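Local coordinates for protein telomerase reverse transcriptase (Candida tropicalis MYA-3404, PDB 6ZD1) that probably elongates chromosome ends as the reverse transcriptase subunit of telomerase, copying a template within the enzyme's RNA into telomeric DNA repeats, at residues S305-F319 and D494-I507. Sequence-based numbering, arbitrary orientation.
Sequences SVNSTNEVADRILTF and DNLLLRLVDDFIFI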
loop_
_atom_site.group_PDB
_atom_site.type_symbol
_atom_site.label_atom_id
_atom_site.label_comp_id
_atom_site.label_asym_id
_atom_site.label_seq_id
_atom_site.Cartn_x
_atom_site.Cartn_y
_atom_site.Cartn_z
ATOM N N SER A 305 5.816 -9.203 -21.140
ATOM C CA SER A 305 5.818 -8.801 -19.738
ATOM C C SER A 305 4.992 -7.530 -19.579
ATOM O O SER A 305 5.358 -6.473 -20.104
ATOM C CB SER A 305 7.249 -8.593 -19.243
ATOM O OG SER A 305 7.983 -9.806 -19.276
ATOM N N VAL A 306 3.884 -7.632 -18.851
ATOM C CA VAL A 306 2.894 -6.566 -18.741
ATOM C C VAL A 306 2.962 -5.961 -17.344
ATOM O O VAL A 306 3.160 -6.677 -16.355
ATOM C CB VAL A 306 1.486 -7.104 -19.060
ATOM C CG1 VAL A 306 0.421 -6.274 -18.394
ATOM C CG2 VAL A 306 1.265 -7.132 -20.563
ATOM N N ASN A 307 2.785 -4.643 -17.263
ATOM C CA ASN A 307 3.040 -3.916 -16.028
ATOM C C ASN A 307 1.805 -3.710 -15.155
ATOM O O ASN A 307 1.956 -3.302 -14.000
ATOM C CB ASN A 307 3.670 -2.556 -16.345
ATOM C CG ASN A 307 5.026 -2.687 -17.016
ATOM O OD1 ASN A 307 5.760 -3.648 -16.777
ATOM N ND2 ASN A 307 5.365 -1.720 -17.860
ATOM N N SER A 308 0.599 -3.987 -15.647
ATOM C CA SER A 308 -0.594 -3.705 -14.855
ATOM C C SER A 308 -1.748 -4.581 -15.327
ATOM O O SER A 308 -1.679 -5.226 -16.376
ATOM C CB SER A 308 -0.970 -2.222 -14.935
ATOM O OG SER A 308 -1.313 -1.847 -16.259
ATOM N N THR A 309 -2.822 -4.594 -14.529
ATOM C CA THR A 309 -3.981 -5.424 -14.852
ATOM C C THR A 309 -4.724 -4.897 -16.076
ATOM O O THR A 309 -5.081 -5.668 -16.976
ATOM C CB THR A 309 -4.924 -5.513 -13.651
ATOM O OG1 THR A 309 -4.396 -6.443 -12.698
ATOM C CG2 THR A 309 -6.307 -5.976 -14.090
ATOM N N ASN A 310 -4.980 -3.587 -16.124
ATOM C CA ASN A 310 -5.667 -3.024 -17.281
ATOM C C ASN A 310 -4.892 -3.285 -18.564
ATOM O O ASN A 310 -5.497 -3.435 -19.633
ATOM C CB ASN A 310 -5.892 -1.523 -17.100
ATOM C CG ASN A 310 -6.786 -1.204 -15.921
ATOM O OD1 ASN A 310 -7.038 -2.055 -15.069
ATOM N ND2 ASN A 310 -7.264 0.033 -15.861
ATOM N N GLU A 311 -3.561 -3.352 -18.483
ATOM C CA GLU A 311 -2.789 -3.679 -19.675
ATOM C C GLU A 311 -3.012 -5.127 -20.094
ATOM O O GLU A 311 -3.011 -5.430 -21.293
ATOM C CB GLU A 311 -1.300 -3.406 -19.447
ATOM C CG GLU A 311 -0.592 -2.863 -20.686
ATOM C CD GLU A 311 0.920 -2.981 -20.622
ATOM O OE1 GLU A 311 1.488 -3.741 -21.437
ATOM O OE2 GLU A 311 1.541 -2.316 -19.765
ATOM N N VAL A 312 -3.223 -6.024 -19.127
ATOM C CA VAL A 312 -3.581 -7.403 -19.456
ATOM C C VAL A 312 -4.892 -7.431 -20.232
ATOM O O VAL A 312 -5.007 -8.090 -21.271
ATOM C CB VAL A 312 -3.665 -8.256 -18.175
ATOM C CG1 VAL A 312 -4.373 -9.576 -18.447
ATOM C CG2 VAL A 312 -2.275 -8.499 -17.603
ATOM N N ALA A 313 -5.884 -6.672 -19.759
ATOM C CA ALA A 313 -7.180 -6.640 -20.425
ATOM C C ALA A 313 -7.068 -6.055 -21.826
ATOM O O ALA A 313 -7.634 -6.598 -22.782
ATOM C CB ALA A 313 -8.172 -5.837 -19.587
ATOM N N ASP A 314 -6.330 -4.952 -21.969
ATOM C CA ASP A 314 -6.205 -4.298 -23.266
ATOM C C ASP A 314 -5.448 -5.167 -24.259
ATOM O O ASP A 314 -5.787 -5.196 -25.448
ATOM C CB ASP A 314 -5.522 -2.942 -23.103
ATOM C CG ASP A 314 -6.496 -1.843 -22.734
ATOM O OD1 ASP A 314 -7.047 -1.203 -23.654
ATOM O OD2 ASP A 314 -6.729 -1.636 -21.525
ATOM N N ARG A 315 -4.409 -5.868 -23.801
ATOM C CA ARG A 315 -3.676 -6.736 -24.717
ATOM C C ARG A 315 -4.537 -7.906 -25.184
ATOM O O ARG A 315 -4.374 -8.380 -26.314
ATOM C CB ARG A 315 -2.389 -7.233 -24.051
ATOM C CG ARG A 315 -1.375 -6.129 -23.754
ATOM C CD ARG A 315 -0.420 -5.868 -24.915
ATOM N NE ARG A 315 0.778 -6.702 -24.838
ATOM C CZ ARG A 315 1.033 -7.724 -25.648
ATOM N NH1 ARG A 315 0.176 -8.039 -26.611
ATOM N NH2 ARG A 315 2.147 -8.428 -25.501
ATOM N N ILE A 316 -5.472 -8.362 -24.345
ATOM C CA ILE A 316 -6.413 -9.402 -24.754
ATOM C C ILE A 316 -7.482 -8.834 -25.683
ATOM O O ILE A 316 -7.843 -9.458 -26.688
ATOM C CB ILE A 316 -7.032 -10.072 -23.513
ATOM C CG1 ILE A 316 -5.952 -10.792 -22.712
ATOM C CG2 ILE A 316 -8.120 -11.056 -23.912
ATOM C CD1 ILE A 316 -6.431 -11.299 -21.375
ATOM N N LEU A 317 -8.010 -7.651 -25.358
ATOM C CA LEU A 317 -8.998 -7.012 -26.222
ATOM C C LEU A 317 -8.410 -6.673 -27.585
ATOM O O LEU A 317 -9.092 -6.793 -28.610
ATOM C CB LEU A 317 -9.551 -5.758 -25.551
ATOM C CG LEU A 317 -10.419 -5.995 -24.314
ATOM C CD1 LEU A 317 -10.975 -4.679 -23.805
ATOM C CD2 LEU A 317 -11.543 -6.971 -24.621
ATOM N N THR A 318 -7.155 -6.220 -27.617
ATOM C CA THR A 318 -6.481 -6.023 -28.895
ATOM C C THR A 318 -6.245 -7.357 -29.595
ATOM O O THR A 318 -6.400 -7.461 -30.818
ATOM C CB THR A 318 -5.166 -5.270 -28.682
ATOM O OG1 THR A 318 -5.442 -3.999 -28.079
ATOM C CG2 THR A 318 -4.444 -5.047 -30.005
ATOM N N PHE A 319 -5.890 -8.393 -28.830
ATOM C CA PHE A 319 -5.757 -9.730 -29.400
ATOM C C PHE A 319 -7.080 -10.200 -29.992
ATOM O O PHE A 319 -7.116 -10.744 -31.102
ATOM C CB PHE A 319 -5.264 -10.698 -28.320
ATOM C CG PHE A 319 -4.960 -12.085 -28.820
ATOM C CD1 PHE A 319 -3.861 -12.324 -29.632
ATOM C CD2 PHE A 319 -5.753 -13.159 -28.438
ATOM C CE1 PHE A 319 -3.576 -13.603 -30.079
ATOM C CE2 PHE A 319 -5.475 -14.441 -28.880
ATOM C CZ PHE A 319 -4.383 -14.664 -29.701
ATOM N N ASP A 494 -1.308 -15.547 -33.813
ATOM C CA ASP A 494 -2.038 -16.742 -33.413
ATOM C C ASP A 494 -1.968 -17.059 -31.926
ATOM O O ASP A 494 -2.753 -17.894 -31.464
ATOM C CB ASP A 494 -1.525 -17.965 -34.192
ATOM C CG ASP A 494 -2.105 -18.049 -35.592
ATOM O OD1 ASP A 494 -3.249 -18.530 -35.739
ATOM O OD2 ASP A 494 -1.423 -17.617 -36.546
ATOM N N ASN A 495 -1.057 -16.448 -31.173
ATOM C CA ASN A 495 -0.923 -16.756 -29.757
ATOM C C ASN A 495 -0.446 -15.523 -29.005
ATOM O O ASN A 495 0.200 -14.639 -29.573
ATOM C CB ASN A 495 0.028 -17.933 -29.527
ATOM C CG ASN A 495 1.226 -17.894 -30.439
ATOM O OD1 ASN A 495 1.285 -18.614 -31.434
ATOM N ND2 ASN A 495 2.192 -17.045 -30.109
ATOM N N LEU A 496 -0.783 -15.475 -27.716
ATOM C CA LEU A 496 -0.524 -14.315 -26.876
ATOM C C LEU A 496 -0.137 -14.769 -25.476
ATOM O O LEU A 496 -0.874 -15.530 -24.845
ATOM C CB LEU A 496 -1.756 -13.409 -26.807
ATOM C CG LEU A 496 -1.714 -12.318 -25.738
ATOM C CD1 LEU A 496 -0.705 -11.253 -26.122
ATOM C CD2 LEU A 496 -3.096 -11.716 -25.513
ATOM N N LEU A 497 1.018 -14.307 -24.999
ATOM C CA LEU A 497 1.486 -14.564 -23.644
ATOM C C LEU A 497 1.604 -13.250 -22.885
ATOM O O LEU A 497 2.139 -12.267 -23.409
ATOM C CB LEU A 497 2.840 -15.285 -23.647
ATOM C CG LEU A 497 3.454 -15.632 -22.287
ATOM C CD1 LEU A 497 2.623 -16.689 -21.571
ATOM C CD2 LEU A 497 4.900 -16.088 -22.436
ATOM N N LEU A 498 1.116 -13.242 -21.646
ATOM C CA LEU A 498 1.110 -12.062 -20.793
ATOM C C LEU A 498 1.617 -12.440 -19.409
ATOM O O LEU A 498 1.372 -13.556 -18.931
ATOM C CB LEU A 498 -0.287 -11.452 -20.681
ATOM C CG LEU A 498 -0.931 -10.923 -21.959
ATOM C CD1 LEU A 498 -2.311 -10.393 -21.634
ATOM C CD2 LEU A 498 -0.066 -9.840 -22.573
ATOM N N ARG A 499 2.346 -11.514 -18.780
ATOM C CA ARG A 499 2.911 -11.726 -17.458
ATOM C C ARG A 499 2.520 -10.570 -16.550
ATOM O O ARG A 499 2.672 -9.403 -16.917
ATOM C CB ARG A 499 4.436 -11.887 -17.514
ATOM C CG ARG A 499 5.053 -12.270 -16.178
ATOM C CD ARG A 499 6.563 -12.433 -16.267
ATOM N NE ARG A 499 7.233 -11.162 -16.518
ATOM C CZ ARG A 499 7.476 -10.251 -15.581
ATOM N NH1 ARG A 499 7.094 -10.470 -14.329
ATOM N NH2 ARG A 499 8.093 -9.122 -15.899
ATOM N N LEU A 500 2.047 -10.928 -15.352
ATOM C CA LEU A 500 1.643 -9.958 -14.300
ATOM C C LEU A 500 2.278 -10.404 -12.977
ATOM O O LEU A 500 1.711 -11.308 -12.329
ATOM C CB LEU A 500 0.115 -9.936 -14.200
ATOM C CG LEU A 500 -0.475 -8.755 -13.430
ATOM C CD1 LEU A 500 0.459 -7.556 -13.478
ATOM C CD2 LEU A 500 -1.846 -8.384 -13.974
ATOM N N VAL A 501 3.420 -9.804 -12.623
ATOM C CA VAL A 501 4.172 -10.131 -11.372
ATOM C C VAL A 501 4.528 -11.624 -11.368
ATOM O O VAL A 501 5.604 -11.975 -11.892
ATOM C CB VAL A 501 3.400 -9.720 -10.103
ATOM C CG1 VAL A 501 4.244 -9.892 -8.849
ATOM C CG2 VAL A 501 2.870 -8.298 -10.201
ATOM N N ASP A 502 3.655 -12.462 -10.798
ATOM C CA ASP A 502 3.892 -13.898 -10.722
ATOM C C ASP A 502 2.835 -14.722 -11.448
ATOM O O ASP A 502 2.966 -15.950 -11.513
ATOM C CB ASP A 502 4.017 -14.361 -9.256
ATOM C CG ASP A 502 2.880 -13.873 -8.361
ATOM O OD1 ASP A 502 2.111 -12.981 -8.768
ATOM O OD2 ASP A 502 2.768 -14.394 -7.228
ATOM N N ASP A 503 1.818 -14.088 -12.027
ATOM C CA ASP A 503 0.742 -14.787 -12.722
ATOM C C ASP A 503 0.927 -14.717 -14.235
ATOM O O ASP A 503 1.268 -13.667 -14.789
ATOM C CB ASP A 503 -0.616 -14.201 -12.334
ATOM C CG ASP A 503 -0.868 -14.250 -10.840
ATOM O OD1 ASP A 503 -0.951 -15.362 -10.279
ATOM O OD2 ASP A 503 -0.965 -13.169 -10.223
ATOM N N PHE A 504 0.667 -15.836 -14.904
ATOM C CA PHE A 504 0.835 -15.952 -16.343
ATOM C C PHE A 504 -0.481 -16.369 -16.980
ATOM O O PHE A 504 -1.273 -17.102 -16.379
ATOM C CB PHE A 504 1.915 -16.977 -16.707
ATOM C CG PHE A 504 3.299 -16.596 -16.266
ATOM C CD1 PHE A 504 4.231 -16.146 -17.187
ATOM C CD2 PHE A 504 3.674 -16.703 -14.935
ATOM C CE1 PHE A 504 5.512 -15.802 -16.788
ATOM C CE2 PHE A 504 4.950 -16.358 -14.529
ATOM C CZ PHE A 504 5.871 -15.907 -15.457
ATOM N N ILE A 505 -0.709 -15.892 -18.204
ATOM C CA ILE A 505 -1.826 -16.349 -19.021
ATOM C C ILE A 505 -1.332 -16.474 -20.452
ATOM O O ILE A 505 -0.506 -15.677 -20.911
ATOM C CB ILE A 505 -3.047 -15.409 -18.927
ATOM C CG1 ILE A 505 -4.267 -16.065 -19.581
ATOM C CG2 ILE A 505 -2.755 -14.063 -19.576
ATOM C CD1 ILE A 505 -5.562 -15.351 -19.315
ATOM N N PHE A 506 -1.816 -17.498 -21.150
ATOM C CA PHE A 506 -1.421 -17.739 -22.531
ATOM C C PHE A 506 -2.646 -18.175 -23.316
ATOM O O PHE A 506 -3.263 -19.191 -22.989
ATOM C CB PHE A 506 -0.323 -18.800 -22.614
ATOM C CG PHE A 506 -0.012 -19.228 -24.014
ATOM C CD1 PHE A 506 0.669 -18.380 -24.872
ATOM C CD2 PHE A 506 -0.407 -20.472 -24.478
ATOM C CE1 PHE A 506 0.957 -18.766 -26.167
ATOM C CE2 PHE A 506 -0.121 -20.867 -25.773
ATOM C CZ PHE A 506 0.560 -20.012 -26.619
ATOM N N ILE A 507 -2.986 -17.413 -24.351
ATOM C CA ILE A 507 -4.147 -17.674 -25.190
ATOM C C ILE A 507 -3.650 -17.961 -26.597
ATOM O O ILE A 507 -2.776 -17.252 -27.108
ATOM C CB ILE A 507 -5.128 -16.489 -25.184
ATOM C CG1 ILE A 507 -5.507 -16.122 -23.748
ATOM C CG2 ILE A 507 -6.375 -16.824 -25.990
ATOM C CD1 ILE A 507 -6.328 -14.859 -23.640
#
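The backbone N of Val306 donates a hydrogen bond to Arg499 O at 2.9 Å and so ties the loop before helix 309-326 to the outer strand of a β-hairpin. Strands 495-500 and 503-508, joined by a type II' turn from Leu500 to Asp503, belong to the four-stranded antiparallel sheet of the reverse transcriptase palm, and residues 309-319 of the helix lie along one face of it, nearly antiparallel to strand 495-500 (172°). A single bridge pairs Ser305 with Arg499. The Arg499 chain is extended as far as CD and then bent at chi3 (68°), and its NE donates a hydrogen bond to Ser305 OG (3.2 Å), with the hydroxyl at the guanidinium edge. NH2 of Arg499 makes a salt bridge to Asp474 of helix 469-484, which lies against the other face of the sheet.

Above the strand, the two methyls of Leu498 part company: CD1 sits under Val312 and Ile316, 3.8 Å from Ile316 CG1, whereas CD2 touches Val306 CG2 and lies over one face of the Arg315 guanidinium. Arg315, bent at chi2 and chi3, folds back over Leu498 and Leu496, its NH1 3.4 Å from Leu496 CD1, and its NH2 donates a hydrogen bond to Arg303 O. Nearer the turn, Leu500 CD2 touches both Thr309 OG1 and Val312 CG2.

At the far end Phe319 drops from the helix with CG anti to its backbone N (chi1 -174°), bringing the ring down onto the sheet. Ile507 CG2 lies 3.9 Å from ring atom CE2, and Leu496 CB makes a CH-pi contact over one face, 3.8 Å from the Phe319 ring centroid.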